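Local structure of glycoside hydrolase family 31 (Trueperella pyogenes, 5I0F) at residues I544-I548 and P668-M672; F579-T583 and A622-T626; D675-P681 and I723-R728; T688-L694 and H712-V718. The protein degrades the cyclic glucose tetrasaccharide cycloalternan, as a family 31 glycoside hydrolase that passes through a covalent intermediate. One frame throughout, in Å; residues are numbered along the deposited sequence.

Interaction 1: residues I544-I548 and P668-M672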
loop_
_atom_site.group_PDB
_atom_site.type_symbol
_atom_site.label_atom_id
_atom_site.label_comp_id
_atom_site.label_asym_id
_atom_site.label_seq_id
_atom_site.Cartn_x
_atom_site.Cartn_y
_atom_site.Cartn_z
ATOM N N ILE A 544 11.320 8.139 4.309
ATOM C CA ILE A 544 12.591 8.006 3.553
ATOM C C ILE A 544 12.899 6.516 3.284
ATOM O O ILE A 544 13.246 6.129 2.176
ATOM C CB ILE A 544 13.768 8.676 4.289
ATOM C CG1 ILE A 544 13.523 10.181 4.433
ATOM C CG2 ILE A 544 15.104 8.412 3.564
ATOM C CD1 ILE A 544 14.421 10.862 5.454
ATOM N N THR A 545 12.771 5.699 4.323
ATOM C CA THR A 545 12.927 4.262 4.222
ATOM C C THR A 545 11.974 3.640 3.190
ATOM O O THR A 545 12.387 2.817 2.341
ATOM C CB THR A 545 12.786 3.607 5.612
ATOM O OG1 THR A 545 13.762 4.191 6.492
ATOM C CG2 THR A 545 13.008 2.105 5.563
ATOM N N ALA A 546 10.729 4.069 3.226
ATOM C CA ALA A 546 9.729 3.594 2.274
ATOM C C ALA A 546 10.134 3.873 0.826
ATOM O O ALA A 546 10.001 3.002 -0.032
ATOM C CB ALA A 546 8.379 4.182 2.599
ATOM N N GLY A 547 10.661 5.063 0.558
ATOM C CA GLY A 547 11.040 5.414 -0.803
ATOM C C GLY A 547 12.250 4.657 -1.320
ATOM O O GLY A 547 12.270 4.236 -2.463
ATOM N N ILE A 548 13.256 4.484 -0.460
ATOM C CA ILE A 548 14.460 3.743 -0.809
ATOM C C ILE A 548 14.145 2.265 -1.047
ATOM O O ILE A 548 14.597 1.687 -2.052
ATOM C CB ILE A 548 15.550 3.909 0.272
ATOM C CG1 ILE A 548 15.918 5.385 0.394
ATOM C CG2 ILE A 548 16.785 3.063 -0.055
ATOM C CD1 ILE A 548 16.776 5.703 1.597
ATOM N N PRO A 668 21.741 4.288 6.607
ATOM C CA PRO A 668 20.663 3.807 5.747
ATOM C C PRO A 668 19.619 4.843 5.282
ATOM O O PRO A 668 18.778 4.480 4.442
ATOM C CB PRO A 668 20.018 2.726 6.593
ATOM C CG PRO A 668 20.171 3.245 7.992
ATOM C CD PRO A 668 21.534 3.895 8.010
ATOM N N ARG A 669 19.621 6.071 5.823
ATOM C CA ARG A 669 18.723 7.130 5.313
ATOM C C ARG A 669 19.445 8.224 4.500
ATOM O O ARG A 669 18.881 9.306 4.268
ATOM C CB ARG A 669 17.857 7.709 6.444
ATOM C CG ARG A 669 16.785 6.735 6.923
ATOM C CD ARG A 669 15.806 7.381 7.895
ATOM N NE ARG A 669 16.546 7.839 9.068
ATOM C CZ ARG A 669 16.739 7.152 10.204
ATOM N NH1 ARG A 669 17.483 7.687 11.169
ATOM N NH2 ARG A 669 16.187 5.952 10.400
ATOM N N GLN A 670 20.676 7.963 4.060
ATOM C CA GLN A 670 21.212 8.695 2.899
ATOM C C GLN A 670 20.966 7.857 1.673
ATOM O O GLN A 670 20.842 6.637 1.755
ATOM C CB GLN A 670 22.697 9.108 2.969
ATOM C CG GLN A 670 23.573 8.461 4.000
ATOM C CD GLN A 670 25.017 8.951 3.988
ATOM O OE1 GLN A 670 25.463 9.586 4.929
ATOM N NE2 GLN A 670 25.763 8.588 2.954
ATOM N N TYR A 671 20.886 8.530 0.532
ATOM C CA TYR A 671 20.607 7.858 -0.708
ATOM C C TYR A 671 21.102 8.694 -1.880
ATOM O O TYR A 671 21.309 9.893 -1.750
ATOM C CB TYR A 671 19.093 7.601 -0.834
ATOM C CG TYR A 671 18.245 8.849 -0.872
ATOM C CD1 TYR A 671 17.791 9.456 0.310
ATOM C CD2 TYR A 671 17.895 9.435 -2.092
ATOM C CE1 TYR A 671 17.019 10.610 0.273
ATOM C CE2 TYR A 671 17.109 10.569 -2.146
ATOM C CZ TYR A 671 16.671 11.155 -0.966
ATOM O OH TYR A 671 15.919 12.317 -1.005
ATOM N N MET A 672 21.261 8.031 -3.016
ATOM C CA MET A 672 21.591 8.699 -4.250
ATOM C C MET A 672 20.281 9.097 -4.939
ATOM O O MET A 672 19.287 8.338 -4.922
ATOM C CB MET A 672 22.434 7.783 -5.155
ATOM C CG MET A 672 23.772 7.339 -4.557
ATOM S SD MET A 672 24.895 8.716 -4.240
ATOM C CE MET A 672 25.148 9.389 -5.880
HETATM O O HOH W 1 16.368 3.424 5.564
HETATM O O HOH W 2 13.879 4.707 9.193
#
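R669 lies across I544 and T545 of the barrel helix 537-551, and its aliphatic stem shows how a long polar side chain can serve two purposes at once. Its CB rests 4.0 Å from I544 CG2, the two side chains crossing at about a right angle. One carbon further out, CG is 4.0 Å from T545 OG1, and CD stays alongside the same hydroxyl. There the chain bends (chi3 -61°), and at the tip NH2 donates to a water that also meets T545 OG1, 2.8 Å from that oxygen. A second water joins T545 OG1 to P668 O, to which it donates over 2.9 Å. One turn further along the helix, I548 reaches out with CG1 anti to its carbonyl carbon (chi1 -61°). Its CD1 ends 3.9 Å from Y671 CB and 3.7 Å from P668 O. I544 CG2 approaches the Y671 ring obliquely, while the phenol hydroxyl is bonded to the backbone oxygen of F584. No hydrogen bond joins the two segments directly. Their chemistry is therefore divided: methyl and methylene packing in the interior, and a polar margin where water carries the bonding between barrel helix and C-terminal domain.

Interaction 2: residues F579-T583 and A622-T626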
loop_
_atom_site.group_PDB
_atom_site.type_symbol
_atom_site.label_atom_id
_atom_site.label_comp_id
_atom_site.label_asym_id
_atom_site.label_seq_id
_atom_site.Cartn_x
_atom_site.Cartn_y
_atom_site.Cartn_z
ATOM N N PHE A 579 10.126 19.589 3.451
ATOM C CA PHE A 579 9.989 20.251 2.144
ATOM C C PHE A 579 11.335 20.178 1.392
ATOM O O PHE A 579 11.372 19.870 0.198
ATOM C CB PHE A 579 9.484 21.691 2.310
ATOM C CG PHE A 579 8.872 22.298 1.060
ATOM C CD1 PHE A 579 9.671 22.800 0.042
ATOM C CD2 PHE A 579 7.492 22.419 0.938
ATOM C CE1 PHE A 579 9.111 23.382 -1.088
ATOM C CE2 PHE A 579 6.918 23.007 -0.188
ATOM C CZ PHE A 579 7.726 23.473 -1.216
ATOM N N ALA A 580 12.439 20.423 2.106
ATOM C CA ALA A 580 13.790 20.324 1.521
ATOM C C ALA A 580 14.080 18.895 1.043
ATOM O O ALA A 580 14.567 18.675 -0.074
ATOM C CB ALA A 580 14.837 20.789 2.526
ATOM N N ALA A 581 13.731 17.909 1.862
ATOM C CA ALA A 581 13.960 16.527 1.484
ATOM C C ALA A 581 13.154 16.136 0.268
ATOM O O ALA A 581 13.699 15.475 -0.641
ATOM C CB ALA A 581 13.646 15.586 2.636
ATOM N N ALA A 582 11.867 16.517 0.274
ATOM C CA ALA A 582 10.953 16.187 -0.809
ATOM C C ALA A 582 11.423 16.748 -2.147
ATOM O O ALA A 582 11.141 16.161 -3.199
ATOM C CB ALA A 582 9.535 16.674 -0.484
ATOM N N THR A 583 12.151 17.867 -2.102
ATOM C CA THR A 583 12.744 18.491 -3.287
ATOM C C THR A 583 13.707 17.548 -4.028
ATOM O O THR A 583 13.879 17.661 -5.251
ATOM C CB THR A 583 13.431 19.822 -2.880
ATOM O OG1 THR A 583 12.445 20.691 -2.328
ATOM C CG2 THR A 583 14.096 20.540 -4.038
ATOM N N ALA A 622 9.694 27.835 0.862
ATOM C CA ALA A 622 9.037 27.101 -0.204
ATOM C C ALA A 622 9.376 27.671 -1.588
ATOM O O ALA A 622 9.582 26.906 -2.535
ATOM C CB ALA A 622 7.538 27.072 0.007
ATOM N N ARG A 623 9.463 29.006 -1.691
ATOM C CA ARG A 623 9.936 29.655 -2.920
ATOM C C ARG A 623 11.326 29.145 -3.294
ATOM O O ARG A 623 11.548 28.720 -4.431
ATOM C CB ARG A 623 9.964 31.200 -2.783
ATOM C CG ARG A 623 8.687 31.925 -3.186
ATOM C CD ARG A 623 8.865 33.455 -3.247
ATOM N NE ARG A 623 8.718 34.075 -1.922
ATOM C CZ ARG A 623 7.563 34.386 -1.324
ATOM N NH1 ARG A 623 7.570 34.947 -0.113
ATOM N NH2 ARG A 623 6.392 34.165 -1.903
ATOM N N HIS A 624 12.243 29.188 -2.321
ATOM C CA HIS A 624 13.632 28.727 -2.488
ATOM C C HIS A 624 13.712 27.274 -2.973
ATOM O O HIS A 624 14.338 26.983 -3.997
ATOM C CB HIS A 624 14.395 28.927 -1.159
ATOM C CG HIS A 624 15.701 28.203 -1.065
ATOM N ND1 HIS A 624 16.790 28.515 -1.848
ATOM C CD2 HIS A 624 16.105 27.210 -0.238
ATOM C CE1 HIS A 624 17.801 27.724 -1.534
ATOM N NE2 HIS A 624 17.414 26.925 -0.552
ATOM N N TYR A 625 13.082 26.362 -2.244
ATOM C CA TYR A 625 13.132 24.952 -2.638
ATOM C C TYR A 625 12.359 24.647 -3.930
ATOM O O TYR A 625 12.763 23.738 -4.674
ATOM C CB TYR A 625 12.718 24.040 -1.477
ATOM C CG TYR A 625 13.817 23.939 -0.428
ATOM C CD1 TYR A 625 15.066 23.355 -0.741
ATOM C CD2 TYR A 625 13.622 24.419 0.854
ATOM C CE1 TYR A 625 16.077 23.240 0.213
ATOM C CE2 TYR A 625 14.630 24.325 1.812
ATOM C CZ TYR A 625 15.864 23.762 1.485
ATOM O OH TYR A 625 16.849 23.664 2.459
ATOM N N THR A 626 11.297 25.395 -4.228
ATOM C CA THR A 626 10.597 25.184 -5.502
ATOM C C THR A 626 11.445 25.695 -6.673
ATOM O O THR A 626 11.435 25.068 -7.728
ATOM C CB THR A 626 9.124 25.653 -5.496
ATOM O OG1 THR A 626 8.420 25.025 -4.410
ATOM C CG2 THR A 626 8.409 25.225 -6.748
#
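The helical segments F579-T583 and A622-T626 run almost parallel, 11° apart with 9.8 Å between their short axes, and their closest CA pair is A580 with Y625. At this spacing two aromatic rings and two small alanines interlock. The methyl of A580 sits over one face of the Y625 ring, its CB 3.6 Å from the ring centroid. H624 CD2 covers the opposite face, so the phenol is held flat between the two. In the reverse sense A622 CB lies over a face of F579, 4.2 Å from that ring's centroid. F579 swings out with CG anti to the backbone nitrogen (chi1 -160°), which brings the edge of its ring to Y625 CB, 3.6 Å from CD1, and to T626 OG1. Both threonines turn their hydroxyls back into their own helices: T583 OG1 donates to F579 O (2.9 Å) and T626 OG1 to A622 O (2.9 Å). Each of these carbonyls also takes the threonine's N-H, from the other face of its plane. F579 and T583 pack inward on M588 of barrel strand 587-590, whereas Y625 OH bonds to W720 O, tying helix 617-646 to a loop of the C-terminal domain.

Interaction 3: residues D675-P681 and I723-R728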
loop_
_atom_site.group_PDB
_atom_site.type_symbol
_atom_site.label_atom_id
_atom_site.label_comp_id
_atom_site.label_asym_id
_atom_site.label_seq_id
_atom_site.Cartn_x
_atom_site.Cartn_y
_atom_site.Cartn_z
ATOM N N ASP A 675 22.543 9.147 -10.590
ATOM C CA ASP A 675 23.974 8.819 -10.523
ATOM C C ASP A 675 24.810 9.824 -9.767
ATOM O O ASP A 675 25.854 9.458 -9.260
ATOM C CB ASP A 675 24.590 8.748 -11.921
ATOM C CG ASP A 675 24.127 7.568 -12.731
ATOM O OD1 ASP A 675 23.442 6.663 -12.241
ATOM O OD2 ASP A 675 24.521 7.527 -13.909
ATOM N N GLU A 676 24.402 11.086 -9.734
ATOM C CA GLU A 676 25.349 12.162 -9.405
ATOM C C GLU A 676 25.191 12.822 -8.024
ATOM O O GLU A 676 26.158 13.405 -7.515
ATOM C CB GLU A 676 25.315 13.245 -10.494
ATOM C CG GLU A 676 25.505 12.734 -11.917
ATOM C CD GLU A 676 26.834 12.005 -12.144
ATOM O OE1 GLU A 676 27.839 12.310 -11.458
ATOM O OE2 GLU A 676 26.896 11.109 -13.017
ATOM N N LEU A 677 24.013 12.734 -7.423
ATOM C CA LEU A 677 23.716 13.462 -6.195
ATOM C C LEU A 677 23.522 12.530 -5.021
ATOM O O LEU A 677 22.725 11.586 -5.093
ATOM C CB LEU A 677 22.471 14.334 -6.377
ATOM C CG LEU A 677 22.522 15.409 -7.468
ATOM C CD1 LEU A 677 21.212 16.163 -7.468
ATOM C CD2 LEU A 677 23.701 16.355 -7.286
ATOM N N LEU A 678 24.248 12.794 -3.939
ATOM C CA LEU A 678 24.084 12.090 -2.678
ATOM C C LEU A 678 23.273 12.984 -1.732
ATOM O O LEU A 678 23.692 14.120 -1.450
ATOM C CB LEU A 678 25.467 11.774 -2.069
ATOM C CG LEU A 678 25.483 11.039 -0.717
ATOM C CD1 LEU A 678 24.557 9.851 -0.732
ATOM C CD2 LEU A 678 26.889 10.578 -0.375
ATOM N N ILE A 679 22.130 12.476 -1.252
ATOM C CA ILE A 679 21.208 13.252 -0.426
ATOM C C ILE A 679 21.205 12.754 1.014
ATOM O O ILE A 679 21.201 11.552 1.240
ATOM C CB ILE A 679 19.741 13.145 -0.926
ATOM C CG1 ILE A 679 19.648 13.134 -2.463
ATOM C CG2 ILE A 679 18.880 14.235 -0.288
ATOM C CD1 ILE A 679 20.247 14.340 -3.147
ATOM N N ASN A 680 21.137 13.660 1.976
ATOM C CA ASN A 680 21.070 13.277 3.380
ATOM C C ASN A 680 20.128 14.180 4.171
ATOM O O ASN A 680 20.587 15.143 4.828
ATOM C CB ASN A 680 22.464 13.227 4.015
ATOM C CG ASN A 680 22.454 12.595 5.397
ATOM O OD1 ASN A 680 21.438 12.026 5.826
ATOM N ND2 ASN A 680 23.577 12.693 6.108
ATOM N N PRO A 681 18.813 13.882 4.109
ATOM C CA PRO A 681 17.799 14.675 4.824
ATOM C C PRO A 681 18.089 14.872 6.305
ATOM O O PRO A 681 18.608 13.957 6.969
ATOM C CB PRO A 681 16.523 13.828 4.645
ATOM C CG PRO A 681 16.736 13.101 3.354
ATOM C CD PRO A 681 18.185 12.743 3.383
ATOM N N ILE A 723 19.790 21.503 2.759
ATOM C CA ILE A 723 19.726 20.066 3.009
ATOM C C ILE A 723 21.046 19.518 2.441
ATOM O O ILE A 723 21.393 19.860 1.323
ATOM C CB ILE A 723 18.490 19.366 2.385
ATOM C CG1 ILE A 723 18.616 17.836 2.535
ATOM C CG2 ILE A 723 18.254 19.763 0.930
ATOM C CD1 ILE A 723 17.441 17.044 1.985
ATOM N N PRO A 724 21.782 18.683 3.212
ATOM C CA PRO A 724 23.058 18.199 2.704
ATOM C C PRO A 724 22.921 17.386 1.411
ATOM O O PRO A 724 22.187 16.384 1.357
ATOM C CB PRO A 724 23.608 17.355 3.859
ATOM C CG PRO A 724 22.971 17.929 5.073
ATOM C CD PRO A 724 21.595 18.328 4.629
ATOM N N VAL A 725 23.593 17.865 0.377
ATOM C CA VAL A 725 23.541 17.292 -0.947
ATOM C C VAL A 725 24.936 17.434 -1.517
ATOM O O VAL A 725 25.486 18.547 -1.509
ATOM C CB VAL A 725 22.535 18.021 -1.875
ATOM C CG1 VAL A 725 22.671 17.533 -3.320
ATOM C CG2 VAL A 725 21.096 17.818 -1.387
ATOM N N TYR A 726 25.490 16.326 -2.006
ATOM C CA TYR A 726 26.845 16.303 -2.567
ATOM C C TYR A 726 26.792 15.767 -3.990
ATOM O O TYR A 726 26.100 14.790 -4.249
ATOM C CB TYR A 726 27.751 15.439 -1.690
ATOM C CG TYR A 726 27.862 15.978 -0.277
ATOM C CD1 TYR A 726 26.931 15.632 0.682
ATOM C CD2 TYR A 726 28.887 16.874 0.083
ATOM C CE1 TYR A 726 27.016 16.119 1.982
ATOM C CE2 TYR A 726 28.987 17.376 1.383
ATOM C CZ TYR A 726 28.055 16.996 2.332
ATOM O OH TYR A 726 28.096 17.471 3.626
ATOM N N ARG A 727 27.483 16.442 -4.911
ATOM C CA ARG A 727 27.522 16.045 -6.312
ATOM C C ARG A 727 28.869 15.430 -6.640
ATOM O O ARG A 727 29.905 15.997 -6.273
ATOM C CB ARG A 727 27.300 17.257 -7.224
ATOM C CG ARG A 727 27.288 16.936 -8.726
ATOM C CD ARG A 727 27.506 18.186 -9.582
ATOM N NE ARG A 727 26.469 19.155 -9.298
ATOM C CZ ARG A 727 26.622 20.457 -9.046
ATOM N NH1 ARG A 727 27.811 21.078 -9.073
ATOM N NH2 ARG A 727 25.524 21.169 -8.776
ATOM N N ARG A 728 28.868 14.309 -7.361
ATOM C CA ARG A 728 30.134 13.695 -7.797
ATOM C C ARG A 728 30.933 14.694 -8.610
ATOM O O ARG A 728 30.379 15.407 -9.441
ATOM C CB ARG A 728 29.907 12.468 -8.662
ATOM C CG ARG A 728 29.280 11.288 -7.940
ATOM C CD ARG A 728 29.480 9.981 -8.694
ATOM N NE ARG A 728 29.062 10.058 -10.101
ATOM C CZ ARG A 728 29.101 9.032 -10.958
ATOM N NH1 ARG A 728 29.523 7.841 -10.567
ATOM N NH2 ARG A 728 28.710 9.190 -12.215
HETATM O O HOH W 3 28.361 15.033 -11.444
#
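E676 OE1 is gripped twice, by R728 NE at 2.9 Å and by a water that donates to it and also to R728 O. The arginine holds the carboxylate side-on, its NH2 reaching E676 OE2 at 2.8 Å. The two flat groups are not coplanar, their planes standing 54° apart: OE1 lies in the guanidinium plane, yet NE meets it from above the carboxylate. NH2 comes to OE2 on its syn side but tilted out of the carboxylate plane. E676 is folded at chi2 (-59°), which turns the acid back toward the arginine, and D675 O lies over one guanidinium face, 3.4 Å above the plane. Beyond this salt bridge the backbones pair as an antiparallel ladder. L678 and Y726 form the hydrogen-bonded pair, with L678 N donating to Y726 O over 2.7 Å and almost straight. L677 with R727 and I679 with V725 are non-hydrogen-bonded pairs, whose side chains lie side by side on one face; I679 CD1 is 4.0 Å from V725 CG2. I723 CD1 then packs on I679 CG2 (3.9 Å). These strands are far apart in sequence, so this is no hairpin but an inner pairing of the six-stranded antiparallel sheet in the mainly beta C-terminal domain of family 31 enzymes.

Interaction 4: residues T688-L694 and H712-V718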
loop_
_atom_site.group_PDB
_atom_site.type_symbol
_atom_site.label_atom_id
_atom_site.label_comp_id
_atom_site.label_asym_id
_atom_site.label_seq_id
_atom_site.Cartn_x
_atom_site.Cartn_y
_atom_site.Cartn_z
ATOM N N THR A 688 21.715 21.755 14.129
ATOM C CA THR A 688 22.444 22.869 13.490
ATOM C C THR A 688 23.593 22.386 12.599
ATOM O O THR A 688 24.061 23.143 11.748
ATOM C CB THR A 688 23.035 23.821 14.534
ATOM O OG1 THR A 688 23.901 23.074 15.395
ATOM C CG2 THR A 688 21.923 24.459 15.366
ATOM N N THR A 689 24.073 21.153 12.821
ATOM C CA THR A 689 24.993 20.493 11.890
ATOM C C THR A 689 24.477 19.089 11.575
ATOM O O THR A 689 23.623 18.567 12.284
ATOM C CB THR A 689 26.453 20.419 12.416
ATOM O OG1 THR A 689 26.551 19.427 13.438
ATOM C CG2 THR A 689 26.932 21.761 12.972
ATOM N N TRP A 690 25.002 18.493 10.511
ATOM C CA TRP A 690 24.578 17.166 10.072
ATOM C C TRP A 690 25.758 16.483 9.406
ATOM O O TRP A 690 26.488 17.110 8.634
ATOM C CB TRP A 690 23.412 17.281 9.075
ATOM C CG TRP A 690 22.499 16.049 8.977
ATOM C CD1 TRP A 690 22.347 15.229 7.901
ATOM C CD2 TRP A 690 21.636 15.542 9.988
ATOM N NE1 TRP A 690 21.425 14.251 8.166
ATOM C CE2 TRP A 690 20.979 14.413 9.449
ATOM C CE3 TRP A 690 21.336 15.937 11.297
ATOM C CZ2 TRP A 690 20.043 13.669 10.178
ATOM C CZ3 TRP A 690 20.396 15.199 12.028
ATOM C CH2 TRP A 690 19.765 14.073 11.465
ATOM N N THR A 691 25.918 15.195 9.688
ATOM C CA THR A 691 27.030 14.421 9.194
ATOM C C THR A 691 26.605 13.429 8.112
ATOM O O THR A 691 25.612 12.732 8.265
ATOM C CB THR A 691 27.727 13.728 10.381
ATOM O OG1 THR A 691 28.307 14.750 11.217
ATOM C CG2 THR A 691 28.810 12.807 9.903
ATOM N N THR A 692 27.386 13.370 7.038
ATOM C CA THR A 692 27.142 12.494 5.904
ATOM C C THR A 692 28.375 11.614 5.655
ATOM O O THR A 692 29.502 12.110 5.695
ATOM C CB THR A 692 26.838 13.391 4.680
ATOM O OG1 THR A 692 25.670 14.160 4.968
ATOM C CG2 THR A 692 26.599 12.596 3.421
ATOM N N TYR A 693 28.165 10.315 5.417
ATOM C CA TYR A 693 29.253 9.464 4.924
ATOM C C TYR A 693 29.382 9.623 3.415
ATOM O O TYR A 693 28.409 9.401 2.672
ATOM C CB TYR A 693 29.087 7.971 5.301
ATOM C CG TYR A 693 30.227 7.140 4.732
ATOM C CD1 TYR A 693 31.523 7.247 5.257
ATOM C CD2 TYR A 693 30.034 6.314 3.620
ATOM C CE1 TYR A 693 32.586 6.536 4.704
ATOM C CE2 TYR A 693 31.076 5.585 3.077
ATOM C CZ TYR A 693 32.352 5.703 3.617
ATOM O OH TYR A 693 33.378 5.003 3.056
ATOM N N LEU A 694 30.584 9.995 2.962
ATOM C CA LEU A 694 30.894 10.062 1.537
ATOM C C LEU A 694 31.676 8.831 1.143
ATOM O O LEU A 694 32.701 8.527 1.763
ATOM C CB LEU A 694 31.738 11.301 1.194
ATOM C CG LEU A 694 31.135 12.654 1.507
ATOM C CD1 LEU A 694 32.163 13.737 1.203
ATOM C CD2 LEU A 694 29.847 12.867 0.712
ATOM N N HIS A 712 35.149 9.173 3.790
ATOM C CA HIS A 712 35.192 9.835 5.096
ATOM C C HIS A 712 33.827 10.404 5.446
ATOM O O HIS A 712 33.016 10.672 4.561
ATOM C CB HIS A 712 36.187 11.007 5.084
ATOM C CG HIS A 712 37.606 10.598 4.868
ATOM N ND1 HIS A 712 38.289 10.867 3.698
ATOM C CD2 HIS A 712 38.476 9.933 5.668
ATOM C CE1 HIS A 712 39.516 10.380 3.788
ATOM N NE2 HIS A 712 39.654 9.812 4.972
ATOM N N LEU A 713 33.600 10.613 6.741
ATOM C CA LEU A 713 32.457 11.381 7.227
ATOM C C LEU A 713 32.751 12.862 7.035
ATOM O O LEU A 713 33.891 13.282 7.201
ATOM C CB LEU A 713 32.218 11.106 8.709
ATOM C CG LEU A 713 31.804 9.670 9.064
ATOM C CD1 LEU A 713 31.937 9.408 10.562
ATOM C CD2 LEU A 713 30.388 9.391 8.586
ATOM N N VAL A 714 31.734 13.646 6.680
ATOM C CA VAL A 714 31.845 15.109 6.625
ATOM C C VAL A 714 30.683 15.738 7.381
ATOM O O VAL A 714 29.596 15.168 7.419
ATOM C CB VAL A 714 31.893 15.655 5.179
ATOM C CG1 VAL A 714 33.134 15.129 4.481
ATOM C CG2 VAL A 714 30.649 15.286 4.380
ATOM N N THR A 715 30.928 16.910 7.970
ATOM C CA THR A 715 29.915 17.645 8.723
ATOM C C THR A 715 29.604 18.989 8.034
ATOM O O THR A 715 30.482 19.632 7.498
ATOM C CB THR A 715 30.341 17.808 10.186
ATOM O OG1 THR A 715 30.465 16.504 10.766
ATOM C CG2 THR A 715 29.307 18.588 10.992
ATOM N N ARG A 716 28.332 19.365 8.046
ATOM C CA ARG A 716 27.788 20.502 7.288
ATOM C C ARG A 716 26.899 21.282 8.245
ATOM O O ARG A 716 26.037 20.679 8.896
ATOM C CB ARG A 716 26.919 19.941 6.138
ATOM C CG ARG A 716 26.220 20.926 5.200
ATOM C CD ARG A 716 27.263 21.695 4.472
ATOM N NE ARG A 716 26.861 22.515 3.339
ATOM C CZ ARG A 716 26.432 23.770 3.396
ATOM N NH1 ARG A 716 26.109 24.368 4.540
ATOM N NH2 ARG A 716 26.267 24.412 2.260
ATOM N N ALA A 717 27.096 22.599 8.327
ATOM C CA ALA A 717 26.084 23.496 8.902
ATOM C C ALA A 717 24.745 23.321 8.148
ATOM O O ALA A 717 24.739 23.313 6.918
ATOM C CB ALA A 717 26.544 24.951 8.815
ATOM N N VAL A 718 23.631 23.211 8.871
ATOM C CA VAL A 718 22.318 23.023 8.236
ATOM C C VAL A 718 21.249 24.027 8.706
ATOM O O VAL A 718 20.291 23.679 9.413
ATOM C CB VAL A 718 21.817 21.558 8.365
ATOM C CG1 VAL A 718 22.630 20.648 7.460
ATOM C CG2 VAL A 718 21.856 21.052 9.798
#
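L694 and V714 cross at about a right angle, with L694 CD1 3.7 Å from V714 CG1, on the face of the ribbon that is turned to Y726 of the neighbouring sheet. T692 and R716 share that face and also touch Y726; the guanidinium of R716 forms a salt bridge with D701 and, through NH1, bonds to A717 O. W690 belongs to the same side, but its indole leads away from the partner strand, leaving CB to meet V718 CG1 at 3.8 Å. On the other face T691 and T715 point their hydroxyls at each other, OG1 to OG1 at 2.8 Å, and either may donate. Both have OG1 anti to the carbonyl carbon (chi1 -66° for T691, -62° for T715), which brings the two oxygens together above the strands, on this face. Around this pair the contacts are made by carbon: T715 CG2 lies 3.7 Å from T689 CB, and L713 CD2 lies at the edge of the Y693 ring while touching Y693 CB at 3.8 Å. The phenol end of Y693 is bonded to D661. Beneath these side chains the W690-R716 and T692-V714 pairs are doubly hydrogen-bonded, and V718 N extends the ladder to T688 O (2.9 Å). The result is a twisted two-stranded antiparallel ribbon, one face solvent-exposed over much of its length and the other packed on a larger sheet, as in a layered beta-sandwich domain.

All four contacts lie on one side of the chain's centre. Interaction 2 is nested within the loop closed by interaction 1; interaction 3 follows both, with interaction 4 nested inside it. Interaction 1 joins the catalytic (beta/alpha)8 barrel to the C-terminal domain. Interactions 1 and 3, about 12 Å apart between centres, share a sheet through adjacent strands 671-673 and 677-679. Interactions 3 and 4, about 11 Å apart between centres, are joined by N680, whose amide reaches T692 and, weakly, W690. Q670 links interaction 1 to Y693 of interaction 4. I723 of interaction 3 touches A581 of interaction 2, a second barrel-to-domain junction, whereas interaction 4 lies further out, about 8 Å from interaction 2 at the nearest atoms.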